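Side-chain contacts in acetylornithine aminotransferase (Aquifex aeolicus, PDB 2EH6), which catalyses the pyridoxal-phosphate-dependent transfer of an amino group from N(2)-acetyl-L-ornithine to 2-oxoglutarate, a step of arginine biosynthesis: residues N160-V165 against L195-E200; A101-A106 against W118-F123. All blocks are in the same frame, centred on the assembly; numbering follows the deposited sequence.

Interaction 1: N160-V165 against L195-E200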
loop_
_atom_site.group_PDB
_atom_site.type_symbol
_atom_site.label_atom_id
_atom_site.label_comp_id
_atom_site.label_asym_id
_atom_site.label_seq_id
_atom_site.Cartn_x
_atom_site.Cartn_y
_atom_site.Cartn_z
ATOM N N ASN A 160 -3.571 25.153 -15.620
ATOM C CA ASN A 160 -4.018 26.027 -16.701
ATOM C C ASN A 160 -3.238 27.335 -16.772
ATOM O O ASN A 160 -3.708 28.319 -17.340
ATOM C CB ASN A 160 -5.514 26.319 -16.575
ATOM C CG ASN A 160 -6.353 25.064 -16.664
ATOM O OD1 ASN A 160 -6.061 24.167 -17.456
ATOM N ND2 ASN A 160 -7.407 24.997 -15.863
ATOM N N ASP A 161 -2.045 27.332 -16.185
ATOM C CA ASP A 161 -1.164 28.494 -16.181
ATOM C C ASP A 161 0.177 27.969 -16.672
ATOM O O ASP A 161 1.041 27.601 -15.877
ATOM C CB ASP A 161 -1.022 29.050 -14.761
ATOM C CG ASP A 161 -0.189 30.315 -14.709
ATOM O OD1 ASP A 161 0.537 30.591 -15.688
ATOM O OD2 ASP A 161 -0.251 31.029 -13.683
ATOM N N ILE A 162 0.344 27.931 -17.990
ATOM C CA ILE A 162 1.560 27.406 -18.591
ATOM C C ILE A 162 2.817 28.192 -18.228
ATOM O O ILE A 162 3.913 27.635 -18.195
ATOM C CB ILE A 162 1.420 27.331 -20.130
ATOM C CG1 ILE A 162 2.368 26.269 -20.688
ATOM C CG2 ILE A 162 1.715 28.686 -20.755
ATOM C CD1 ILE A 162 2.056 24.866 -20.203
ATOM N N ASP A 163 2.661 29.483 -17.949
ATOM C CA ASP A 163 3.803 30.312 -17.591
ATOM C C ASP A 163 4.361 29.920 -16.228
ATOM O O ASP A 163 5.571 29.986 -16.011
ATOM C CB ASP A 163 3.421 31.798 -17.601
ATOM C CG ASP A 163 3.172 32.331 -19.008
ATOM O OD1 ASP A 163 4.018 32.087 -19.895
ATOM O OD2 ASP A 163 2.137 32.995 -19.228
ATOM N N SER A 164 3.486 29.503 -15.315
ATOM C CA SER A 164 3.930 29.098 -13.982
ATOM C C SER A 164 4.801 27.853 -14.098
ATOM O O SER A 164 5.644 27.594 -13.238
ATOM C CB SER A 164 2.731 28.810 -13.064
ATOM O OG SER A 164 2.017 27.663 -13.487
ATOM N N VAL A 165 4.595 27.085 -15.163
ATOM C CA VAL A 165 5.380 25.881 -15.392
ATOM C C VAL A 165 6.785 26.268 -15.865
ATOM O O VAL A 165 7.781 25.733 -15.381
ATOM C CB VAL A 165 4.719 24.967 -16.455
ATOM C CG1 VAL A 165 5.556 23.716 -16.663
ATOM C CG2 VAL A 165 3.311 24.591 -16.014
ATOM N N LEU A 195 -3.143 21.342 -21.513
ATOM C CA LEU A 195 -2.562 20.008 -21.637
ATOM C C LEU A 195 -1.759 19.868 -22.926
ATOM O O LEU A 195 -0.750 19.159 -22.965
ATOM C CB LEU A 195 -3.658 18.938 -21.585
ATOM C CG LEU A 195 -4.400 18.832 -20.246
ATOM C CD1 LEU A 195 -5.462 17.754 -20.337
ATOM C CD2 LEU A 195 -3.412 18.515 -19.128
ATOM N N SER A 196 -2.215 20.541 -23.977
ATOM C CA SER A 196 -1.531 20.511 -25.263
ATOM C C SER A 196 -0.146 21.129 -25.111
ATOM O O SER A 196 0.860 20.531 -25.488
ATOM C CB SER A 196 -2.329 21.296 -26.303
ATOM O OG SER A 196 -1.580 21.460 -27.496
ATOM N N LYS A 197 -0.106 22.330 -24.547
ATOM C CA LYS A 197 1.150 23.033 -24.343
ATOM C C LYS A 197 2.057 22.276 -23.387
ATOM O O LYS A 197 3.271 22.225 -23.586
ATOM C CB LYS A 197 0.888 24.438 -23.799
ATOM C CG LYS A 197 0.167 25.356 -24.772
ATOM C CD LYS A 197 -0.091 26.715 -24.138
ATOM C CE LYS A 197 -0.849 27.642 -25.080
ATOM N NZ LYS A 197 -1.176 28.932 -24.411
ATOM N N LEU A 198 1.469 21.691 -22.346
ATOM C CA LEU A 198 2.246 20.938 -21.367
ATOM C C LEU A 198 2.900 19.754 -22.065
ATOM O O LEU A 198 4.060 19.434 -21.812
ATOM C CB LEU A 198 1.346 20.451 -20.224
ATOM C CG LEU A 198 2.048 19.897 -18.977
ATOM C CD1 LEU A 198 2.936 20.972 -18.371
ATOM C CD2 LEU A 198 1.009 19.441 -17.954
ATOM N N GLN A 199 2.153 19.104 -22.949
ATOM C CA GLN A 199 2.684 17.967 -23.689
ATOM C C GLN A 199 3.846 18.471 -24.544
ATOM O O GLN A 199 4.888 17.820 -24.647
ATOM C CB GLN A 199 1.597 17.363 -24.582
ATOM C CG GLN A 199 2.066 16.192 -25.433
ATOM C CD GLN A 199 2.388 14.961 -24.610
ATOM O OE1 GLN A 199 1.489 14.265 -24.133
ATOM N NE2 GLN A 199 3.676 14.688 -24.430
ATOM N N GLU A 200 3.651 19.643 -25.146
ATOM C CA GLU A 200 4.658 20.276 -26.000
ATOM C C GLU A 200 5.936 20.539 -25.218
ATOM O O GLU A 200 7.032 20.197 -25.661
ATOM C CB GLU A 200 4.120 21.601 -26.546
ATOM C CG GLU A 200 5.121 22.390 -27.372
ATOM C CD GLU A 200 4.661 23.811 -27.641
ATOM O OE1 GLU A 200 4.508 24.581 -26.667
ATOM O OE2 GLU A 200 4.451 24.157 -28.825
#

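Interaction 2: A101-A106 against W118-F123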
loop_
_atom_site.group_PDB
_atom_site.type_symbol
_atom_site.label_atom_id
_atom_site.label_comp_id
_atom_site.label_asym_id
_atom_site.label_seq_id
_atom_site.Cartn_x
_atom_site.Cartn_y
_atom_site.Cartn_z
ATOM N N ALA A 101 6.232 4.829 -6.976
ATOM C CA ALA A 101 6.950 4.027 -7.970
ATOM C C ALA A 101 7.266 4.866 -9.205
ATOM O O ALA A 101 8.330 4.717 -9.803
ATOM C CB ALA A 101 6.121 2.805 -8.371
ATOM N N ALA A 102 6.336 5.742 -9.582
ATOM C CA ALA A 102 6.524 6.602 -10.748
ATOM C C ALA A 102 7.666 7.594 -10.535
ATOM O O ALA A 102 8.502 7.783 -11.422
ATOM C CB ALA A 102 5.236 7.357 -11.062
ATOM N N ILE A 103 7.687 8.230 -9.366
ATOM C CA ILE A 103 8.726 9.198 -9.017
ATOM C C ILE A 103 10.093 8.525 -9.029
ATOM O O ILE A 103 11.072 9.079 -9.537
ATOM C CB ILE A 103 8.471 9.798 -7.615
ATOM C CG1 ILE A 103 7.216 10.675 -7.658
ATOM C CG2 ILE A 103 9.691 10.598 -7.142
ATOM C CD1 ILE A 103 6.754 11.142 -6.294
ATOM N N LYS A 104 10.159 7.323 -8.471
ATOM C CA LYS A 104 11.408 6.578 -8.432
ATOM C C LYS A 104 11.871 6.200 -9.835
ATOM O O LYS A 104 13.048 6.371 -10.176
ATOM C CB LYS A 104 11.253 5.316 -7.579
ATOM C CG LYS A 104 10.990 5.607 -6.112
ATOM C CD LYS A 104 10.931 4.336 -5.268
ATOM C CE LYS A 104 12.276 3.634 -5.200
ATOM N NZ LYS A 104 12.227 2.400 -4.361
ATOM N N LEU A 105 10.948 5.698 -10.650
ATOM C CA LEU A 105 11.275 5.292 -12.019
ATOM C C LEU A 105 11.791 6.466 -12.852
ATOM O O LEU A 105 12.739 6.320 -13.625
ATOM C CB LEU A 105 10.044 4.686 -12.708
ATOM C CG LEU A 105 10.217 4.248 -14.170
ATOM C CD1 LEU A 105 11.233 3.126 -14.273
ATOM C CD2 LEU A 105 8.878 3.784 -14.718
ATOM N N ALA A 106 11.160 7.624 -12.692
ATOM C CA ALA A 106 11.545 8.818 -13.428
ATOM C C ALA A 106 12.957 9.270 -13.060
ATOM O O ALA A 106 13.742 9.633 -13.937
ATOM C CB ALA A 106 10.555 9.934 -13.158
ATOM N N TRP A 118 16.470 15.435 -11.378
ATOM C CA TRP A 118 15.846 14.809 -10.225
ATOM C C TRP A 118 14.698 15.611 -9.625
ATOM O O TRP A 118 14.079 15.176 -8.653
ATOM C CB TRP A 118 16.896 14.533 -9.140
ATOM C CG TRP A 118 17.649 15.784 -8.791
ATOM C CD1 TRP A 118 18.712 16.314 -9.464
ATOM C CD2 TRP A 118 17.332 16.715 -7.748
ATOM N NE1 TRP A 118 19.074 17.519 -8.911
ATOM C CE2 TRP A 118 18.244 17.789 -7.855
ATOM C CE3 TRP A 118 16.363 16.748 -6.736
ATOM C CZ2 TRP A 118 18.215 18.886 -6.987
ATOM C CZ3 TRP A 118 16.337 17.840 -5.872
ATOM C CH2 TRP A 118 17.258 18.893 -6.005
ATOM N N LYS A 119 14.413 16.775 -10.204
ATOM C CA LYS A 119 13.335 17.623 -9.711
ATOM C C LYS A 119 12.014 17.315 -10.403
ATOM O O LYS A 119 11.978 16.757 -11.496
ATOM C CB LYS A 119 13.669 19.101 -9.925
ATOM C CG LYS A 119 14.941 19.572 -9.241
ATOM C CD LYS A 119 15.139 21.072 -9.449
ATOM C CE LYS A 119 16.442 21.544 -8.823
ATOM N NZ LYS A 119 16.623 23.010 -8.999
ATOM N N PHE A 120 10.925 17.695 -9.754
ATOM C CA PHE A 120 9.602 17.468 -10.308
ATOM C C PHE A 120 8.755 18.701 -10.120
ATOM O O PHE A 120 8.883 19.419 -9.126
ATOM C CB PHE A 120 8.917 16.291 -9.608
ATOM C CG PHE A 120 9.559 14.970 -9.874
ATOM C CD1 PHE A 120 9.226 14.235 -11.005
ATOM C CD2 PHE A 120 10.513 14.465 -9.002
ATOM C CE1 PHE A 120 9.838 13.011 -11.264
ATOM C CE2 PHE A 120 11.130 13.249 -9.253
ATOM C CZ PHE A 120 10.792 12.519 -10.385
ATOM N N ILE A 121 7.898 18.946 -11.097
ATOM C CA ILE A 121 6.976 20.058 -11.041
ATOM C C ILE A 121 5.592 19.433 -10.956
ATOM O O ILE A 121 5.214 18.649 -11.821
ATOM C CB ILE A 121 7.034 20.921 -12.318
ATOM C CG1 ILE A 121 8.398 21.612 -12.422
ATOM C CG2 ILE A 121 5.895 21.946 -12.303
ATOM C CD1 ILE A 121 8.573 22.438 -13.688
ATOM N N SER A 122 4.856 19.747 -9.898
ATOM C CA SER A 122 3.500 19.238 -9.760
ATOM C C SER A 122 2.626 20.482 -9.675
ATOM O O SER A 122 3.115 21.590 -9.894
ATOM C CB SER A 122 3.352 18.359 -8.511
ATOM O OG SER A 122 3.650 19.074 -7.331
ATOM N N PHE A 123 1.351 20.321 -9.347
ATOM C CA PHE A 123 0.464 21.473 -9.304
ATOM C C PHE A 123 -0.250 21.747 -7.992
ATOM O O PHE A 123 -0.454 20.847 -7.173
ATOM C CB PHE A 123 -0.563 21.342 -10.427
ATOM C CG PHE A 123 0.039 21.411 -11.797
ATOM C CD1 PHE A 123 0.243 22.640 -12.420
ATOM C CD2 PHE A 123 0.441 20.255 -12.453
ATOM C CE1 PHE A 123 0.840 22.716 -13.678
ATOM C CE2 PHE A 123 1.039 20.321 -13.710
ATOM C CZ PHE A 123 1.238 21.556 -14.322
#

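Interaction 1: N160-V165 against L195-E200
Where I162 meets K197 and L198 no flat side-chain group takes part; the one beside it is the carboxylate of D161, which caps the helix start and is not itself in the contact. S164 N approaches D161 OD1 from above the carboxylate plane, 68° out of it, at 3.2 Å. D161 holds the N-cap position of the short helix, and this is its capping bond; S164 OG adds a 2.6 Å bond to D161 O in the carbonyl plane. Toward helix 192-205 the chemistry turns apolar. I162 has CG1 turned anti to the backbone N (chi1 -155°), which carries CD1 out to the other helix. There CD1 rests 3.8 Å from K197 CB, touching the root of the lysine rather than its charged end, and it also lies 3.9 Å from L198 N.

These are two helices that follow parallel strands of the large domain of a fold-type I aminotransferase: helix 162-166 comes after strand 154-157, and helix 192-205 lies in the beta-alpha-beta crossover from strand 173-178 to strand 208-212. Both cover the same sheet face, with V165 and L198 each packing on I176. Between them, V165 CG1 meets L198 CD1 at 4.2 Å, the two side chains crossing at about a right angle. I162 CD1 lies 4.4 Å from L198 CD1. Farther out, the K197 chain runs extended, and its NZ makes a long, weak ion pair with D193.

Interaction 2: A101-A106 against W118-F123
K104 NZ, one residue on from the I103 that packs against F120, is gripped three ways: it hydrogen-bonds to H267 ND1 and to the backbone O of R130 of the second subunit, and makes a cation-pi contact with F147 of that same subunit. The K104 side chain sets off away from the strand; I103 and A106 make the contact with it. Here F120 reaches across from strand 119-123. A106 CB sits at the ring edge, in the ring plane, 3.7 Å from F120 CE1. At the other meta carbon, I103 CG2 comes within 3.7 Å of F120 CE2. The ring's far end points at the helix backbone: F120 CZ lies 3.6 Å from I103 O, which approaches obliquely. F120 CB points toward the helix, and CG set anti to the carbonyl carbon (chi1 -67°) carries the ring to I103 and A106. F154 of the neighbouring strand meets it with ring planes about 20° apart.

Replacing F120 by an alanine would probably open a gap between helix and sheet, leaving A106 CB and I103 CG2 without their partner. Helix 95-112 starts at the cofactor, where G95 and T96 bind pyridoxal phosphate, and W118 O also ties back to it through R107 NE. The seam between helix and strand is thus mainly apolar, whereas the probably charged K104 NZ is shared between H267 and the second subunit.

Both interactions belong to the same central sheet but to its two sides. F120 points from strand 119-123 toward helix 95-112 in interaction 2, while I121 and F123 of that strand meet interaction 1: I121 CD1 is 3.8 Å from V165 O, and F123 also touches V165 and L198. The strand is thus sandwiched between the two helix layers. Interaction 2 is fully buried, pairs helix with strand through an aromatic ring and lies beside the second subunit. Interaction 1 pairs helix with helix through aliphatic groups, is only partly buried, and has a lysine and a capped helix start toward its outer side.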